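Local coordinates for putative major capsid protein (Cafeteriavirus-dependent mavirus, PDB 6G44), which forms the double jelly-roll building block of the virophage shell, here without its C-terminal domain, and assembles as a trimer that probably represents the capsomer, at the interface of chains A and B. Sequence-based numbering; all coordinates share one arbitrary frame. Chains: chain A/B, Putative major capsid protein.

The interface of chains A and B. Residues chain A 165-167, 169, 172, 179-181, 184; chain B 151, 160, 390-392, 399, 419.
B:Arg390 starts in the crowded position between its backbone N and carbonyl carbon (chi1 70°), runs straight, then bends at chi3 (67°), which carries its guanidinium alongside A:Ser172 to the backbone carbonyls of A:Gly166 and A:Ser169. There it grips one atom end-on: B:Arg390 NH1 lies 2.8 Å and B:Arg390 NH2 3.0 Å from A:Ser169 O, at the edge of the guanidinium, in its plane. Arginine suits the place because its fan of N-H groups can also serve A:Gly166 O, weakly, and B:Tyr151 OH, 3.1 Å from B:Arg390 NH2. The small A:Ser172 lets the arginine pass, its CB 3.7 Å from B:Arg390 CB.

B:Ser392, likewise crowded at chi1 (58°), is short enough to hold OG beside its own N-H, so both donate to A:Cys180 O; OG, at 2.7 Å, meets a lone pair in the carbonyl plane. Tyrosine combines a rim hydroxyl with a flat face: B:Tyr151 OH lies within hydrogen-bonding distance of this OG and of A:Gly179 O (3.0 Å), its one hydrogen serving either or shared, while threonine's methyl, A:Thr167 CG2, covers the face 3.9 Å above the ring, toward the rim. B:Asn160 N donates to A:Thr167 O at 3.1 Å. Water 2 joins A:Thr167 N, A:Gly179 O and B:Ala399 O.

Chain A thus offers mostly backbone carbonyls, from 3-10 helix 166-168, A:Ser169 just after it and the loop before strand 183-186, to side chains and backbone N-H groups of chain B; the patch lies in loops and short helical turns, part of one subunit interface of the double jelly-roll trimer.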
ATOM      1  N   GLN A 165     -11.084 -17.290  -0.671  1.00 11.56           N
ATOM      2  CA  GLN A 165     -10.846 -17.477   0.750  1.00 12.49           C
ATOM      3  C   GLN A 165      -9.472 -16.982   1.183  1.00 11.71           C
ATOM      4  O   GLN A 165      -8.638 -16.601   0.350  1.00 10.70           O
ATOM      5  CB  GLN A 165     -11.104 -18.918   1.129  1.00 14.50           C
ATOM      6  CG  GLN A 165     -10.136 -19.930   0.614  1.00 16.04           C
ATOM      7  CD  GLN A 165     -10.540 -21.336   1.076  1.00 17.35           C
ATOM      8  OE1 GLN A 165      -9.705 -22.104   1.519  1.00 23.44           O
ATOM      9  NE2 GLN A 165     -11.828 -21.674   0.935  1.00 19.52           N
ATOM     10  N   GLY A 166      -9.215 -16.971   2.486  1.00 10.54           N
ATOM     11  CA  GLY A 166      -7.938 -16.452   2.990  1.00 10.64           C
ATOM     12  C   GLY A 166      -6.723 -17.154   2.396  1.00 11.13           C
ATOM     13  O   GLY A 166      -5.736 -16.489   2.029  1.00 10.67           O
ATOM     14  N   THR A 167      -6.767 -18.486   2.297  1.00 11.30           N
ATOM     15  CA  THR A 167      -5.630 -19.210   1.716  1.00 12.09           C
ATOM     16  C   THR A 167      -5.426 -18.896   0.230  1.00 12.19           C
ATOM     17  O   THR A 167      -4.385 -19.287  -0.345  1.00 12.47           O
ATOM     18  CB  THR A 167      -5.739 -20.734   1.870  1.00 12.41           C
ATOM     19  OG1 THR A 167      -6.896 -21.200   1.148  1.00 13.90           O
ATOM     20  CG2 THR A 167      -5.821 -21.171   3.334  1.00 12.42           C
ATOM     21  N   SER A 169      -5.811 -15.586  -0.813  1.00 11.82           N
ATOM     22  CA  SER A 169      -5.732 -14.122  -0.810  1.00 11.87           C
ATOM     23  C   SER A 169      -4.425 -13.665  -0.179  1.00 12.22           C
ATOM     24  O   SER A 169      -4.214 -13.836   1.014  1.00 12.70           O
ATOM     25  CB  SER A 169      -6.892 -13.544  -0.001  1.00 11.87           C
ATOM     26  OG  SER A 169      -8.131 -13.858  -0.607  1.00 12.97           O
ATOM     27  N   SER A 172      -5.288  -9.519   2.610  1.00 11.28           N
ATOM     28  CA  SER A 172      -6.563  -9.726   3.282  1.00 11.87           C
ATOM     29  C   SER A 172      -7.621  -8.668   2.966  1.00 12.28           C
ATOM     30  O   SER A 172      -8.814  -8.993   2.943  1.00 11.51           O
ATOM     31  CB  SER A 172      -6.361  -9.834   4.787  1.00 12.03           C
ATOM     32  OG  SER A 172      -5.924  -8.610   5.338  1.00 13.14           O
ATOM     33  N   GLY A 179     -12.679 -17.671   5.837  1.00 10.50           N
ATOM     34  CA  GLY A 179     -11.326 -17.954   6.319  1.00 10.50           C
ATOM     35  C   GLY A 179     -10.321 -16.851   6.078  1.00 10.17           C
ATOM     36  O   GLY A 179      -9.139 -17.129   5.854  1.00 10.99           O
ATOM     37  N   CYS A 180     -10.753 -15.600   6.184  1.00 10.07           N
ATOM     38  CA  CYS A 180      -9.850 -14.483   5.914  1.00 10.30           C
ATOM     39  C   CYS A 180      -9.957 -13.417   6.986  1.00 10.40           C
ATOM     40  O   CYS A 180      -9.053 -13.338   7.841  1.00 11.13           O
ATOM     41  CB  CYS A 180     -10.018 -13.923   4.498  1.00 10.56           C
ATOM     42  SG  CYS A 180      -8.657 -12.815   4.032  1.00 11.38           S
ATOM     43  N   ASN A 181     -11.029 -12.616   6.969  1.00  9.77           N
ATOM     44  CA  ASN A 181     -11.156 -11.516   7.936  1.00 10.23           C
ATOM     45  C   ASN A 181     -12.182 -11.749   9.033  1.00 10.06           C
ATOM     46  O   ASN A 181     -12.170 -11.001  10.023  1.00 10.54           O
ATOM     47  CB  ASN A 181     -11.490 -10.223   7.197  1.00 10.17           C
ATOM     48  CG  ASN A 181     -10.423  -9.842   6.200  1.00 10.41           C
ATOM     49  OD1 ASN A 181      -9.228  -9.968   6.513  1.00 11.43           O
ATOM     50  ND2 ASN A 181     -10.811  -9.457   4.987  1.00 10.86           N
ATOM     51  N   TYR A 184     -16.039 -18.036  10.768  1.00 10.29           N
ATOM     52  CA  TYR A 184     -17.057 -18.774  10.018  1.00 10.86           C
ATOM     53  C   TYR A 184     -16.934 -20.252  10.353  1.00 10.80           C
ATOM     54  O   TYR A 184     -15.900 -20.716  10.833  1.00 11.13           O
ATOM     55  CB  TYR A 184     -16.895 -18.536   8.474  1.00 10.48           C
ATOM     56  CG  TYR A 184     -15.804 -19.423   7.954  1.00 10.97           C
ATOM     57  CD1 TYR A 184     -14.478 -19.200   8.326  1.00 11.56           C
ATOM     58  CD2 TYR A 184     -16.095 -20.572   7.203  1.00 11.22           C
ATOM     59  CE1 TYR A 184     -13.479 -20.071   7.963  1.00 11.82           C
ATOM     60  CE2 TYR A 184     -15.091 -21.455   6.832  1.00 12.23           C
ATOM     61  CZ  TYR A 184     -13.787 -21.191   7.229  1.00 12.37           C
ATOM     62  OH  TYR A 184     -12.778 -22.094   6.919  1.00 13.06           O
TER
ATOM     63  N   TYR B 151      -1.027 -18.953   7.682  1.00 10.52           N
ATOM     64  CA  TYR B 151      -1.607 -20.272   7.948  1.00 11.10           C
ATOM     65  C   TYR B 151      -0.501 -21.258   8.213  1.00 11.78           C
ATOM     66  O   TYR B 151       0.668 -21.009   7.922  1.00 13.39           O
ATOM     67  CB  TYR B 151      -2.533 -20.718   6.788  1.00 11.06           C
ATOM     68  CG  TYR B 151      -3.548 -19.652   6.487  1.00 10.76           C
ATOM     69  CD1 TYR B 151      -4.625 -19.421   7.340  1.00 10.98           C
ATOM     70  CD2 TYR B 151      -3.418 -18.832   5.353  1.00 10.31           C
ATOM     71  CE1 TYR B 151      -5.546 -18.409   7.075  1.00 10.78           C
ATOM     72  CE2 TYR B 151      -4.320 -17.822   5.102  1.00 10.37           C
ATOM     73  CZ  TYR B 151      -5.359 -17.590   5.982  1.00 10.45           C
ATOM     74  OH  TYR B 151      -6.227 -16.569   5.664  1.00 11.17           O
ATOM     75  N   ASN B 160      -2.318 -17.737  -1.966  1.00 12.77           N
ATOM     76  CA  ASN B 160      -1.526 -17.136  -0.876  1.00 13.04           C
ATOM     77  C   ASN B 160      -0.375 -18.099  -0.578  1.00 13.06           C
ATOM     78  O   ASN B 160      -0.475 -19.006   0.234  1.00 14.98           O
ATOM     79  CB  ASN B 160      -2.363 -16.864   0.377  1.00 12.39           C
ATOM     80  CG  ASN B 160      -1.561 -16.150   1.453  1.00 12.44           C
ATOM     81  OD1 ASN B 160      -0.838 -15.210   1.160  1.00 12.54           O
ATOM     82  ND2 ASN B 160      -1.663 -16.627   2.694  1.00 13.47           N
ATOM     83  N   ARG B 390      -3.819 -10.603   9.455  1.00 10.09           N
ATOM     84  CA  ARG B 390      -5.248 -10.806   9.382  1.00 10.04           C
ATOM     85  C   ARG B 390      -5.806 -11.634  10.539  1.00 10.25           C
ATOM     86  O   ARG B 390      -5.098 -12.424  11.177  1.00  9.81           O
ATOM     87  CB  ARG B 390      -5.602 -11.463   8.024  1.00 10.17           C
ATOM     88  CG  ARG B 390      -5.130 -12.894   7.929  1.00 10.46           C
ATOM     89  CD  ARG B 390      -5.268 -13.492   6.569  1.00 10.40           C
ATOM     90  NE  ARG B 390      -4.389 -12.868   5.582  1.00 10.25           N
ATOM     91  CZ  ARG B 390      -4.290 -13.293   4.332  1.00 10.90           C
ATOM     92  NH1 ARG B 390      -3.483 -12.665   3.487  1.00 11.35           N
ATOM     93  NH2 ARG B 390      -4.987 -14.356   3.894  1.00 10.36           N
ATOM     94  N   PHE B 391      -7.112 -11.479  10.749  1.00 10.08           N
ATOM     95  CA  PHE B 391      -7.786 -12.186  11.831  1.00 10.30           C
ATOM     96  C   PHE B 391      -7.730 -13.703  11.701  1.00  9.99           C
ATOM     97  O   PHE B 391      -7.536 -14.368  12.721  1.00 11.11           O
ATOM     98  CB  PHE B 391      -9.243 -11.711  11.964  1.00 10.56           C
ATOM     99  CG  PHE B 391      -9.972 -12.329  13.128  1.00 11.22           C
ATOM    100  CD1 PHE B 391      -9.524 -12.134  14.433  1.00 11.92           C
ATOM    101  CD2 PHE B 391     -11.085 -13.107  12.922  1.00 11.90           C
ATOM    102  CE1 PHE B 391     -10.164 -12.731  15.507  1.00 12.43           C
ATOM    103  CE2 PHE B 391     -11.740 -13.691  14.009  1.00 12.51           C
ATOM    104  CZ  PHE B 391     -11.272 -13.496  15.288  1.00 12.31           C
ATOM    105  N   SER B 392      -7.846 -14.242  10.475  1.00  9.87           N
ATOM    106  CA  SER B 392      -7.819 -15.695  10.308  1.00 10.59           C
ATOM    107  C   SER B 392      -6.444 -16.280  10.614  1.00 11.23           C
ATOM    108  O   SER B 392      -6.330 -17.477  10.830  1.00 12.53           O
ATOM    109  CB  SER B 392      -8.235 -16.089   8.900  1.00 10.95           C
ATOM    110  OG  SER B 392      -7.368 -15.474   7.936  1.00 10.78           O
ATOM    111  N   ALA B 399      -9.172 -22.759   8.453  1.00 10.92           N
ATOM    112  CA  ALA B 399      -9.129 -21.812   7.330  1.00 11.07           C
ATOM    113  C   ALA B 399      -9.714 -22.324   6.020  1.00 11.91           C
ATOM    114  O   ALA B 399     -10.075 -21.541   5.148  1.00 13.13           O
ATOM    115  CB  ALA B 399      -7.685 -21.394   7.101  1.00 10.67           C
ATOM    116  N   ILE B 419      -6.321 -26.996   7.323  1.00 12.82           N
ATOM    117  CA  ILE B 419      -5.358 -25.901   7.445  1.00 12.01           C
ATOM    118  C   ILE B 419      -5.905 -24.941   8.503  1.00 12.07           C
ATOM    119  O   ILE B 419      -7.108 -24.631   8.481  1.00 11.65           O
ATOM    120  CB  ILE B 419      -5.172 -25.158   6.108  1.00 12.33           C
ATOM    121  CG1 ILE B 419      -4.587 -26.123   5.074  1.00 13.76           C
ATOM    122  CG2 ILE B 419      -4.277 -23.920   6.275  1.00 12.38           C
ATOM    123  CD1 ILE B 419      -4.481 -25.567   3.681  1.00 14.36           C
TER
HETATM  124  O   HOH W   1      -8.447  -9.480   9.072  1.00 12.24           O
HETATM  125  O   HOH W   2      -8.729 -19.336   4.193  1.00 12.79           O